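Local coordinates for tail spike protein (Acinetobacter phage vB_AbaP_AS12, PDB 6EU4), which probably recognises and degrades the capsular polysaccharide of its Acinetobacter host as the trimeric tailspike of the phage, at residues G73-N78 with L82-N87; V131-N136 with L211-I216; N155-G160 with I176-P181; G184-Q189 with T262-N267; E231-V236 with C241-V246. One frame throughout, in Å; residues are numbered along the deposited sequence. Where two conformers were deposited one is given.

Contact 1. Residues G73-N78 with L82-N87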
# COMPACT_ATOMS: atom_id res chain seq x y z
N GLY A 73 -26.28 0.28 44.01
CA GLY A 73 -27.23 0.38 42.92
C GLY A 73 -26.94 -0.49 41.73
O GLY A 73 -27.57 -0.31 40.68
N PHE A 74 -26.01 -1.44 41.85
CA PHE A 74 -25.58 -2.22 40.70
C PHE A 74 -25.18 -3.63 41.16
O PHE A 74 -26.06 -4.49 41.27
CB PHE A 74 -24.46 -1.45 39.99
CG PHE A 74 -23.79 -2.20 38.88
CD1 PHE A 74 -24.48 -3.14 38.12
CD2 PHE A 74 -22.46 -1.96 38.58
CE1 PHE A 74 -23.84 -3.84 37.11
CE2 PHE A 74 -21.82 -2.65 37.57
CZ PHE A 74 -22.51 -3.59 36.83
N LEU A 75 -23.90 -3.88 41.46
CA LEU A 75 -23.51 -5.26 41.78
C LEU A 75 -23.96 -5.73 43.16
O LEU A 75 -24.07 -6.94 43.37
CB LEU A 75 -22.00 -5.42 41.66
CG LEU A 75 -21.44 -5.31 40.24
CD1 LEU A 75 -19.97 -5.61 40.24
CD2 LEU A 75 -22.15 -6.24 39.25
N CYS A 76 -24.21 -4.83 44.10
CA CYS A 76 -24.60 -5.24 45.44
C CYS A 76 -25.63 -4.25 45.97
O CYS A 76 -25.29 -3.10 46.25
CB CYS A 76 -23.39 -5.34 46.37
SG CYS A 76 -23.81 -5.88 48.05
N ILE A 77 -26.88 -4.69 46.09
CA ILE A 77 -27.98 -3.83 46.49
C ILE A 77 -28.54 -4.41 47.79
O ILE A 77 -29.21 -5.44 47.79
CB ILE A 77 -29.06 -3.73 45.40
CG1 ILE A 77 -28.43 -3.09 44.14
CG2 ILE A 77 -30.26 -2.92 45.91
CD1 ILE A 77 -29.33 -3.05 42.89
N ASN A 78 -28.21 -3.75 48.90
CA ASN A 78 -28.57 -4.20 50.24
C ASN A 78 -28.17 -5.66 50.47
O ASN A 78 -28.91 -6.46 51.04
CB ASN A 78 -30.07 -4.01 50.49
CG ASN A 78 -30.55 -2.62 50.14
OD1 ASN A 78 -31.44 -2.45 49.31
ND2 ASN A 78 -29.94 -1.60 50.75
N LEU A 82 -25.44 -9.26 42.27
CA LEU A 82 -25.90 -9.60 40.93
C LEU A 82 -25.14 -10.79 40.37
O LEU A 82 -23.91 -10.83 40.39
CB LEU A 82 -25.72 -8.40 40.01
CG LEU A 82 -26.22 -8.59 38.57
CD1 LEU A 82 -27.72 -8.90 38.54
CD2 LEU A 82 -25.92 -7.34 37.75
N GLN A 83 -25.88 -11.76 39.84
CA GLN A 83 -25.28 -12.93 39.20
C GLN A 83 -25.03 -12.58 37.74
O GLN A 83 -25.97 -12.43 36.96
CB GLN A 83 -26.20 -14.14 39.33
CG GLN A 83 -26.34 -14.64 40.73
CD GLN A 83 -25.05 -15.23 41.23
OE1 GLN A 83 -24.22 -14.52 41.81
NE2 GLN A 83 -24.85 -16.53 40.97
N ILE A 84 -23.76 -12.43 37.37
CA ILE A 84 -23.39 -12.01 36.02
C ILE A 84 -23.06 -13.24 35.20
O ILE A 84 -22.31 -14.11 35.65
CB ILE A 84 -22.20 -11.04 36.06
CG1 ILE A 84 -22.54 -9.83 36.92
CG2 ILE A 84 -21.80 -10.62 34.64
CD1 ILE A 84 -21.35 -8.95 37.18
N GLU A 85 -23.59 -13.31 34.00
CA GLU A 85 -23.33 -14.44 33.13
C GLU A 85 -22.25 -14.06 32.12
O GLU A 85 -22.35 -13.04 31.42
CB GLU A 85 -24.61 -14.91 32.44
CG GLU A 85 -25.47 -15.78 33.39
CD GLU A 85 -26.65 -16.45 32.72
OE1 GLU A 85 -26.70 -16.50 31.47
OE2 GLU A 85 -27.55 -16.92 33.46
N ASN A 86 -21.19 -14.87 32.10
CA ASN A 86 -20.06 -14.67 31.21
C ASN A 86 -19.56 -13.23 31.25
O ASN A 86 -19.17 -12.66 30.23
CB ASN A 86 -20.41 -15.08 29.78
CG ASN A 86 -20.76 -16.54 29.67
OD1 ASN A 86 -20.06 -17.41 30.20
ND2 ASN A 86 -21.87 -16.82 29.01
N ASN A 87 -19.57 -12.66 32.46
CA ASN A 87 -18.94 -11.38 32.75
C ASN A 87 -19.38 -10.29 31.79
O ASN A 87 -18.58 -9.45 31.35
CB ASN A 87 -17.41 -11.50 32.72
CG ASN A 87 -16.71 -10.30 33.37
OD1 ASN A 87 -17.19 -9.75 34.36
ND2 ASN A 87 -15.59 -9.89 32.80
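L75 meets L82 through the backbone and I84 through its side chain. The amide N of L82 gives a hydrogen bond to the carbonyl O of L75, 2.9 Å long, with an N-H...O angle of 159°. The donor lies off the carbonyl plane by 32°. The tight apolar part is the CD2 methyl of L75. It meets the CD1 end of I84 at 3.5 Å, and the two side chains run at about a right angle. The same methyl lies over one face of the F74 ring, toward its rim. F74 reaches across more loosely, with its CE1 4.1 Å from L82 CD2. With CG of L82 anti to the backbone N (chi1 -177°), CD2 lies near both F74 and L75. The looser side is at I84, which stays partly exposed. Q83 turns away from 73-78, and its NE2 bonds to Y39 OH of the second subunit. F74 also packs on K111 and V112 of helix 106-113, and L75 on A52 of the second subunit. The backbone bond continues the pairing of the antiparallel hairpin 76-77 and 80-82 past the start of its first strand, at the edge of the mixed N-terminal sheet.

Contact 2. Residues V131-N136 with L211-I216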
# COMPACT_ATOMS: atom_id res chain seq x y z
N VAL A 131 -18.83 10.40 30.19
CA VAL A 131 -18.54 9.11 30.82
C VAL A 131 -17.15 8.70 30.38
O VAL A 131 -16.75 8.98 29.25
CB VAL A 131 -19.59 8.04 30.49
CG1 VAL A 131 -20.96 8.47 31.06
CG2 VAL A 131 -19.70 7.77 28.98
N TYR A 132 -16.41 8.09 31.30
CA TYR A 132 -15.03 7.74 31.02
C TYR A 132 -14.82 6.23 31.10
O TYR A 132 -15.58 5.49 31.73
CB TYR A 132 -14.08 8.47 31.98
CG TYR A 132 -14.15 8.02 33.42
CD1 TYR A 132 -13.43 6.91 33.87
CD2 TYR A 132 -14.96 8.69 34.34
CE1 TYR A 132 -13.52 6.49 35.19
CE2 TYR A 132 -15.03 8.27 35.66
CZ TYR A 132 -14.31 7.18 36.07
OH TYR A 132 -14.39 6.76 37.37
N TYR A 133 -13.77 5.79 30.42
CA TYR A 133 -13.31 4.42 30.53
C TYR A 133 -11.81 4.46 30.76
O TYR A 133 -11.14 5.43 30.42
CB TYR A 133 -13.67 3.62 29.28
CG TYR A 133 -13.08 4.14 27.97
CD1 TYR A 133 -13.66 5.21 27.29
CD2 TYR A 133 -11.97 3.54 27.39
CE1 TYR A 133 -13.13 5.68 26.10
CE2 TYR A 133 -11.43 4.01 26.19
CZ TYR A 133 -12.01 5.08 25.56
OH TYR A 133 -11.49 5.55 24.37
N ASN A 134 -11.28 3.37 31.34
CA ASN A 134 -9.86 3.29 31.67
C ASN A 134 -9.20 2.31 30.74
O ASN A 134 -8.87 2.66 29.59
CB ASN A 134 -9.67 2.93 33.15
CG ASN A 134 -10.34 3.90 34.10
OD1 ASN A 134 -11.08 3.48 35.00
ND2 ASN A 134 -10.07 5.19 33.94
N SER A 135 -8.93 1.08 31.17
CA SER A 135 -8.18 0.11 30.37
C SER A 135 -8.87 -1.24 30.44
O SER A 135 -9.69 -1.51 31.31
CB SER A 135 -6.73 0.02 30.88
OG SER A 135 -6.06 1.23 30.58
N ASN A 136 -8.51 -2.11 29.49
CA ASN A 136 -9.08 -3.46 29.43
C ASN A 136 -10.60 -3.42 29.40
O ASN A 136 -11.27 -4.21 30.07
CB ASN A 136 -8.58 -4.31 30.59
CG ASN A 136 -8.37 -5.76 30.20
OD1 ASN A 136 -7.24 -6.21 29.96
ND2 ASN A 136 -9.46 -6.51 30.16
N LEU A 211 -15.16 12.06 21.30
CA LEU A 211 -14.29 11.20 22.09
C LEU A 211 -13.01 11.97 22.38
O LEU A 211 -12.24 12.26 21.46
CB LEU A 211 -13.99 9.90 21.34
CG LEU A 211 -12.94 9.00 21.99
CD1 LEU A 211 -13.39 8.49 23.35
CD2 LEU A 211 -12.56 7.83 21.07
N TYR A 212 -12.78 12.29 23.66
CA TYR A 212 -11.53 12.89 24.10
C TYR A 212 -10.69 11.76 24.68
O TYR A 212 -10.98 11.23 25.76
CB TYR A 212 -11.76 14.00 25.12
CG TYR A 212 -10.46 14.69 25.50
CD1 TYR A 212 -9.60 15.15 24.51
CD2 TYR A 212 -10.08 14.83 26.82
CE1 TYR A 212 -8.40 15.75 24.83
CE2 TYR A 212 -8.88 15.44 27.15
CZ TYR A 212 -8.04 15.90 26.15
OH TYR A 212 -6.84 16.51 26.46
N ALA A 213 -9.66 11.38 23.95
CA ALA A 213 -8.84 10.22 24.27
C ALA A 213 -7.38 10.64 24.23
O ALA A 213 -6.63 10.26 23.33
CB ALA A 213 -9.12 9.07 23.31
N PRO A 214 -6.95 11.45 25.21
CA PRO A 214 -5.64 12.10 25.06
C PRO A 214 -4.49 11.10 25.02
O PRO A 214 -3.59 11.24 24.17
CB PRO A 214 -5.56 13.02 26.28
CG PRO A 214 -6.62 12.51 27.25
CD PRO A 214 -7.70 11.95 26.36
N LEU A 215 -4.49 10.11 25.90
CA LEU A 215 -3.38 9.16 26.06
C LEU A 215 -3.96 7.75 25.91
O LEU A 215 -4.60 7.25 26.84
CB LEU A 215 -2.69 9.34 27.43
CG LEU A 215 -2.30 10.76 27.84
CD1 LEU A 215 -1.73 10.79 29.26
CD2 LEU A 215 -1.29 11.36 26.86
N ILE A 216 -3.74 7.12 24.76
CA ILE A 216 -4.32 5.81 24.47
C ILE A 216 -3.28 4.93 23.79
O ILE A 216 -2.36 5.41 23.12
CB ILE A 216 -5.58 5.89 23.57
CG1 ILE A 216 -5.31 6.73 22.32
CG2 ILE A 216 -6.75 6.45 24.37
CD1 ILE A 216 -6.43 6.70 21.30
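Y133 turns the edge of its ring to L211, and the two side chains cross at about a right angle. The CD1 methyl of L211 lies in the ring plane, 3.6 Å from Y133 OH and 3.9 Å from Y133 CE1. The second methyl, L211 CD2, is farther off, at 4.2 Å from the same hydroxyl. A213 adds a looser touch, its CB 4.4 Å from Y133 OH. CG of Y133 sits between the backbone N and the carbonyl carbon, chi1 60°, the crowded position. From there the ring spans the width of strand 175-179, which lies between strands 131-133 and 211-212 and pairs in parallel with both. M177 and A179 of that middle strand pack on the ring as it passes. Such parallel strands in successive turns are consistent with the right-handed parallel beta-helix usual in phage tailspikes, with Y133 in its interior. No hydrogen bond joins the two segments. Y133, L211 and A213 are all buried, so the phenol O needs a polar partner within the core. It finds one in the hydroxyl of Y221. The contact is thus apolar at the ring edge, while its one polar atom is paired with a second tyrosine inside the protein.

Contact 3. Residues N155-G160 with I176-P181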
# COMPACT_ATOMS: atom_id res chain seq x y z
N ASN A 155 -21.68 19.96 30.21
CA ASN A 155 -21.03 19.74 31.49
C ASN A 155 -19.80 18.85 31.30
O ASN A 155 -19.70 18.07 30.34
CB ASN A 155 -21.98 19.09 32.49
CG ASN A 155 -23.11 19.99 32.89
OD1 ASN A 155 -23.06 21.20 32.67
ND2 ASN A 155 -24.14 19.41 33.46
N THR A 156 -18.88 18.96 32.25
CA THR A 156 -17.62 18.21 32.22
C THR A 156 -17.57 17.20 33.37
O THR A 156 -18.41 17.19 34.28
CB THR A 156 -16.42 19.15 32.33
OG1 THR A 156 -16.32 19.69 33.66
CG2 THR A 156 -16.51 20.31 31.34
N LEU A 157 -16.52 16.38 33.35
CA LEU A 157 -16.15 15.63 34.54
C LEU A 157 -15.65 16.60 35.61
O LEU A 157 -15.37 17.78 35.35
CB LEU A 157 -15.06 14.61 34.22
CG LEU A 157 -15.44 13.49 33.23
CD1 LEU A 157 -14.20 12.71 32.80
CD2 LEU A 157 -16.45 12.57 33.90
N SER A 158 -15.56 16.10 36.84
CA SER A 158 -15.13 16.88 37.99
C SER A 158 -14.00 16.16 38.72
O SER A 158 -14.03 15.99 39.94
CB SER A 158 -16.29 17.14 38.95
OG SER A 158 -17.38 17.75 38.28
N LEU A 159 -12.98 15.73 37.98
CA LEU A 159 -11.91 14.93 38.56
C LEU A 159 -10.65 15.72 38.87
O LEU A 159 -9.82 15.25 39.65
CB LEU A 159 -11.54 13.77 37.63
CG LEU A 159 -12.73 12.85 37.31
CD1 LEU A 159 -12.36 11.84 36.21
CD2 LEU A 159 -13.21 12.14 38.58
N GLY A 160 -10.49 16.90 38.28
CA GLY A 160 -9.40 17.78 38.67
C GLY A 160 -8.07 17.40 38.04
O GLY A 160 -7.98 16.54 37.17
N ILE A 176 -18.18 13.77 25.19
CA ILE A 176 -19.20 12.74 25.44
C ILE A 176 -18.59 11.56 26.17
O ILE A 176 -19.13 11.08 27.17
CB ILE A 176 -19.87 12.30 24.12
CG1 ILE A 176 -20.42 13.51 23.38
CG2 ILE A 176 -20.98 11.30 24.42
CD1 ILE A 176 -20.94 13.19 22.00
N MSE A 177 -17.46 11.09 25.66
CA MSE A 177 -16.72 9.99 26.26
C MSE A 177 -15.24 10.39 26.39
O MSE A 177 -14.70 11.10 25.53
CB MSE A 177 -16.89 8.72 25.39
CG MSE A 177 -16.54 7.45 26.06
SE MSE A 177 -17.11 5.96 24.89
CE MSE A 177 -17.29 4.69 26.28
N VAL A 178 -14.60 9.96 27.48
CA VAL A 178 -13.23 10.34 27.80
C VAL A 178 -12.45 9.08 28.16
O VAL A 178 -12.91 8.28 28.99
CB VAL A 178 -13.18 11.33 28.98
CG1 VAL A 178 -11.73 11.76 29.29
CG2 VAL A 178 -14.06 12.54 28.69
N ALA A 179 -11.27 8.91 27.56
CA ALA A 179 -10.35 7.84 27.92
C ALA A 179 -9.37 8.37 28.96
O ALA A 179 -8.72 9.40 28.73
CB ALA A 179 -9.58 7.35 26.70
N ILE A 180 -9.27 7.69 30.10
CA ILE A 180 -8.42 8.11 31.21
C ILE A 180 -7.54 6.94 31.66
O ILE A 180 -8.07 5.86 31.96
CB ILE A 180 -9.26 8.62 32.39
CG1 ILE A 180 -10.20 9.74 31.94
CG2 ILE A 180 -8.36 9.06 33.55
CD1 ILE A 180 -11.08 10.37 33.07
N PRO A 181 -6.22 7.09 31.80
CA PRO A 181 -5.41 5.96 32.28
C PRO A 181 -5.77 5.58 33.71
O PRO A 181 -6.14 6.42 34.54
CB PRO A 181 -3.96 6.49 32.20
CG PRO A 181 -4.04 7.65 31.25
CD PRO A 181 -5.39 8.26 31.48
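L157 and L159 both carry CG anti to the carbonyl carbon, beside the backbone N (chi1 -63° and -57°). Both side chains leave the backbone toward 176-181, and these torsions carry their CD1 methyls on to it. I180 has the same first torsion for CG1 and then an extended chain (chi2 -178°), which carries its CD1 out to meet them. That methyl is the centre of the contact. L159 CD1 lies 3.7 Å from I180 CD1, the two side chains meeting at a slant. L157 CD1 lies 3.9 Å from I180 CD1, and here the chains approach tip to tip. L157 CD1 also meets V178 CG2 end on, at 4.1 Å. The row is wholly apolar, and no hydrogen bond links the segments.

Within 155-160 the hydroxyl of T156 bonds to the carbonyl O of L157, OG1 to O 2.7 Å, and ties the backbone together next to the first leucine. D172 accepts from the amides of L159 and G160 and so holds the bend that presents the second. V178 and I180 are buried, whereas L159 is exposed and L157 partly so. The contact therefore lays a surface loop over the buried end of a strand. F171 and Y132 pack beside I180. The loop 155-160 joins strands 148-151 and 161-164. It covers the end of strand 175-179, at V178 and the following I180; that strand runs between the parallel neighbours 131-133 and 211-212.

Contact 4. Residues G184-Q189 with T262-N267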
# COMPACT_ATOMS: atom_id res chain seq x y z
N GLY A 184 -1.45 5.20 38.17
CA GLY A 184 -0.18 4.53 38.02
C GLY A 184 0.24 4.25 36.59
O GLY A 184 1.42 3.97 36.35
N ASP A 185 -0.69 4.29 35.64
CA ASP A 185 -0.41 4.04 34.24
C ASP A 185 -0.30 5.37 33.48
O ASP A 185 -0.75 6.42 33.96
CB ASP A 185 -1.50 3.19 33.59
CG ASP A 185 -1.49 1.75 34.07
OD1 ASP A 185 -0.51 1.33 34.71
OD2 ASP A 185 -2.49 1.05 33.80
N TRP A 186 0.29 5.31 32.28
CA TRP A 186 0.36 6.49 31.43
C TRP A 186 -0.70 6.52 30.34
O TRP A 186 -1.00 7.61 29.84
CB TRP A 186 1.73 6.62 30.76
CG TRP A 186 2.88 6.70 31.70
CD1 TRP A 186 2.84 6.92 33.04
CD2 TRP A 186 4.26 6.55 31.36
NE1 TRP A 186 4.10 6.90 33.56
CE2 TRP A 186 5.00 6.68 32.55
CE3 TRP A 186 4.94 6.31 30.16
CZ2 TRP A 186 6.39 6.59 32.58
CZ3 TRP A 186 6.32 6.21 30.20
CH2 TRP A 186 7.03 6.35 31.40
N TYR A 187 -1.28 5.37 29.95
CA TYR A 187 -2.19 5.31 28.81
C TYR A 187 -3.45 4.55 29.19
O TYR A 187 -3.41 3.59 29.97
CB TYR A 187 -1.52 4.61 27.60
CG TYR A 187 -0.31 5.37 27.12
CD1 TYR A 187 -0.43 6.41 26.21
CD2 TYR A 187 0.96 5.06 27.59
CE1 TYR A 187 0.67 7.14 25.80
CE2 TYR A 187 2.07 5.78 27.19
CZ TYR A 187 1.91 6.82 26.29
OH TYR A 187 3.02 7.53 25.88
N ALA A 188 -4.57 4.98 28.62
CA ALA A 188 -5.79 4.17 28.61
C ALA A 188 -5.62 3.15 27.49
O ALA A 188 -5.57 3.51 26.31
CB ALA A 188 -7.02 5.06 28.39
N GLN A 189 -5.47 1.88 27.86
CA GLN A 189 -4.96 0.91 26.91
C GLN A 189 -5.73 -0.40 26.96
O GLN A 189 -6.47 -0.69 27.90
CB GLN A 189 -3.48 0.63 27.17
CG GLN A 189 -3.14 0.10 28.53
CD GLN A 189 -1.66 -0.19 28.63
OE1 GLN A 189 -0.87 0.72 28.88
NE2 GLN A 189 -1.27 -1.44 28.38
N THR A 262 -2.06 20.38 25.66
CA THR A 262 -1.85 19.91 27.03
C THR A 262 -0.36 19.97 27.37
O THR A 262 0.49 20.27 26.51
CB THR A 262 -2.38 18.47 27.26
OG1 THR A 262 -1.42 17.51 26.77
CG2 THR A 262 -3.73 18.26 26.57
N ALA A 263 -0.04 19.66 28.62
CA ALA A 263 1.36 19.62 29.05
C ALA A 263 2.12 18.43 28.47
O ALA A 263 3.35 18.41 28.53
CB ALA A 263 1.43 19.56 30.58
N TRP A 264 1.42 17.44 27.94
CA TRP A 264 2.07 16.24 27.42
C TRP A 264 2.63 16.51 26.03
O TRP A 264 1.95 17.08 25.18
CB TRP A 264 1.05 15.11 27.35
CG TRP A 264 1.56 13.75 27.13
CD1 TRP A 264 1.91 13.17 25.94
CD2 TRP A 264 1.73 12.74 28.13
NE1 TRP A 264 2.29 11.87 26.14
CE2 TRP A 264 2.19 11.58 27.48
CE3 TRP A 264 1.54 12.71 29.52
CZ2 TRP A 264 2.47 10.40 28.16
CZ3 TRP A 264 1.82 11.54 30.20
CH2 TRP A 264 2.28 10.40 29.52
N THR A 265 3.86 16.09 25.80
CA THR A 265 4.47 16.26 24.48
C THR A 265 3.81 15.35 23.44
O THR A 265 3.87 14.12 23.59
CB THR A 265 5.96 15.96 24.57
OG1 THR A 265 6.57 16.94 25.44
CG2 THR A 265 6.60 16.00 23.20
N PRO A 266 3.25 15.90 22.36
CA PRO A 266 2.64 15.05 21.33
C PRO A 266 3.62 14.06 20.73
O PRO A 266 4.76 14.39 20.38
CB PRO A 266 2.16 16.05 20.27
CG PRO A 266 1.91 17.28 21.03
CD PRO A 266 2.98 17.33 22.09
N ASN A 267 3.14 12.83 20.58
CA ASN A 267 3.88 11.77 19.90
C ASN A 267 2.91 10.64 19.63
O ASN A 267 2.08 10.34 20.48
CB ASN A 267 5.05 11.26 20.75
CG ASN A 267 5.95 10.31 19.99
OD1 ASN A 267 6.05 9.12 20.30
ND2 ASN A 267 6.58 10.83 18.96
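W264 carries this contact, meeting Y187 and W186. The segment begins with an ST turn, in which T262 OG1 accepts from the amide N of W264 at 3.1 Å. The turn fixes the backbone just before the tryptophan. At W264 CG is anti to the backbone N (chi1 -167°), and the indole extends toward 184-189. The edge of its six-membered ring points to the face of the Y187 ring in an offset edge-to-face pair, with centroids 6.0 Å apart and planes at 80°. W264 CZ2 is 3.7 Å from Y187 OH, which lies near the indole plane, and 4.1 Å from Y187 CZ. The next atom of the indole rim, CH2, touches W186 CB at 4.0 Å. W186 thus takes part through its CB, while its indole leads away; the residue as a whole is exposed, though it also packs on I164. W264 NE1 and Y187 OH each bond to D237 OD2. The shared carboxylate oxygen probably helps to hold the two rings in this relation. Farther on, P266 packs against V236. The loop 262-267 follows strand 253-257 and leads into strand 268-274. Its tryptophan packs on L215 of the short parallel sheet 188-189, 215-217 and 237-239, and on I164 of strand 161-164.

Contact 5. Residues E231-V236 with C241-V246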
# COMPACT_ATOMS: atom_id res chain seq x y z
N GLU A 231 -15.60 18.96 17.73
CA GLU A 231 -14.42 18.16 17.38
C GLU A 231 -14.80 16.71 17.59
O GLU A 231 -15.41 16.37 18.60
CB GLU A 231 -13.22 18.57 18.26
CG GLU A 231 -12.72 19.95 17.94
CD GLU A 231 -11.80 20.56 19.00
OE1 GLU A 231 -11.62 19.98 20.09
OE2 GLU A 231 -11.27 21.67 18.74
N GLY A 232 -14.46 15.85 16.62
CA GLY A 232 -14.95 14.49 16.67
C GLY A 232 -14.18 13.59 17.62
O GLY A 232 -14.69 13.18 18.67
N ILE A 233 -12.96 13.24 17.21
CA ILE A 233 -12.05 12.38 17.97
C ILE A 233 -10.76 13.17 18.18
O ILE A 233 -10.19 13.71 17.22
CB ILE A 233 -11.81 11.05 17.25
CG1 ILE A 233 -13.13 10.26 17.16
CG2 ILE A 233 -10.73 10.23 17.98
CD1 ILE A 233 -13.05 9.06 16.27
N LYS A 234 -10.31 13.25 19.42
CA LYS A 234 -9.21 14.14 19.79
C LYS A 234 -8.25 13.44 20.74
O LYS A 234 -8.65 12.99 21.81
CB LYS A 234 -9.79 15.39 20.45
CG LYS A 234 -8.78 16.46 20.73
CD LYS A 234 -9.49 17.72 21.20
CE LYS A 234 -8.57 18.91 21.17
NZ LYS A 234 -9.30 20.16 21.60
N SER A 235 -6.97 13.39 20.36
CA SER A 235 -5.96 12.65 21.09
C SER A 235 -4.64 13.43 21.07
O SER A 235 -4.42 14.27 20.20
CB SER A 235 -5.79 11.25 20.48
OG SER A 235 -4.84 10.45 21.17
N VAL A 236 -3.78 13.11 22.03
CA VAL A 236 -2.45 13.72 22.17
C VAL A 236 -1.34 12.73 21.84
O VAL A 236 -0.38 13.06 21.13
CB VAL A 236 -2.25 14.28 23.60
CG1 VAL A 236 -0.84 14.77 23.80
CG2 VAL A 236 -3.25 15.39 23.92
N CYS A 241 -2.82 1.57 17.87
CA CYS A 241 -4.27 1.52 17.84
C CYS A 241 -4.74 1.36 16.41
O CYS A 241 -4.15 1.92 15.48
CB CYS A 241 -4.92 2.77 18.44
SG CYS A 241 -4.57 3.07 20.18
N THR A 242 -5.80 0.57 16.23
CA THR A 242 -6.46 0.46 14.94
C THR A 242 -7.88 1.01 15.04
O THR A 242 -8.54 0.93 16.08
CB THR A 242 -6.51 -0.98 14.42
OG1 THR A 242 -7.34 -1.77 15.28
CG2 THR A 242 -5.11 -1.58 14.36
N TRP A 243 -8.31 1.60 13.93
CA TRP A 243 -9.59 2.28 13.79
C TRP A 243 -10.21 1.76 12.51
O TRP A 243 -9.64 1.95 11.43
CB TRP A 243 -9.41 3.81 13.71
CG TRP A 243 -8.55 4.41 14.82
CD1 TRP A 243 -7.19 4.40 14.89
CD2 TRP A 243 -9.00 5.11 15.99
NE1 TRP A 243 -6.76 5.04 16.03
CE2 TRP A 243 -7.85 5.48 16.73
CE3 TRP A 243 -10.26 5.46 16.48
CZ2 TRP A 243 -7.93 6.17 17.93
CZ3 TRP A 243 -10.33 6.16 17.68
CH2 TRP A 243 -9.17 6.50 18.39
N GLU A 244 -11.35 1.07 12.62
CA GLU A 244 -12.02 0.48 11.47
C GLU A 244 -13.46 0.98 11.45
O GLU A 244 -14.17 0.84 12.44
CB GLU A 244 -12.01 -1.05 11.53
CG GLU A 244 -12.66 -1.70 10.30
CD GLU A 244 -12.66 -3.23 10.30
OE1 GLU A 244 -12.24 -3.85 11.30
OE2 GLU A 244 -13.07 -3.81 9.28
N ARG A 245 -13.86 1.58 10.33
CA ARG A 245 -15.22 2.09 10.17
C ARG A 245 -15.60 3.06 11.28
O ARG A 245 -16.72 3.03 11.81
CB ARG A 245 -16.22 0.93 10.07
CG ARG A 245 -16.18 0.28 8.68
CD ARG A 245 -17.20 0.86 7.73
NE ARG A 245 -17.06 2.30 7.62
CZ ARG A 245 -17.87 3.19 8.17
NH1 ARG A 245 -17.60 4.49 8.03
NH2 ARG A 245 -18.94 2.81 8.86
N VAL A 246 -14.68 3.96 11.59
CA VAL A 246 -14.92 5.05 12.52
C VAL A 246 -15.22 6.30 11.71
O VAL A 246 -14.47 6.66 10.79
CB VAL A 246 -13.72 5.27 13.46
CG1 VAL A 246 -13.92 6.49 14.34
CG2 VAL A 246 -13.52 4.03 14.31
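I233 buries the most surface here and meets two partners with different branches, W243 with CG2 and V246 with CD1. Its CG2 methyl sits 4.1 Å from both CH2 and CZ3 of W243, at the far end of the indole and oblique to it. The two side chains run alongside each other, pointing opposite ways. The CD1 methyl extends on to V246 CG1, where the chains cross at a slant. That pair is 3.3 Å apart, tighter than usual for two carbons, so its exact value is doubtful. CG1 of V246 is anti to the backbone N (chi1 175°), and this turns it toward the isoleucine.

W243, second in buried surface, is held from several sides. Its ring stacks with Y221 and F273, and its NE1 bonds to Q271 OE1, so the buried indole nitrogen is satisfied. I233 meets the middle ring of this stack at its CH2/CZ3 end. Elsewhere in 231-236, K234 NZ makes a salt bridge to E231 OE1, 2.8 Å long and on the syn side of the carboxylate. R253 pairs with the other oxygen, E231 OE2.

I233, W243 and V246 are all buried. Strand 233-234 lies between its parallel neighbours 211-212 and 253-257. Strand 241-250 lies between 219-229 and 268-274, so the contact joins two walls of the beta-helix across its core.

Contacts 2 to 5 lie close together in the first turns of the beta-helix. Contact 1 stands apart at the N-terminal end, its centre 24 Å from that of contact 2. The zinc ion belongs to this end, about 11 Å from the side chain of L82. Contact 2 is the hub: its centre is 9 Å from that of contact 3 and 11 Å from those of contacts 4 and 5. Probable hydrogen bonds join it to all three: N134 ND2 to I180 O, L215 O to A188 N, and P214 O to V236 N. Contacts 3 and 5 do not touch, their centres 17 Å apart, but V236 links contact 5 to W264 of contact 4.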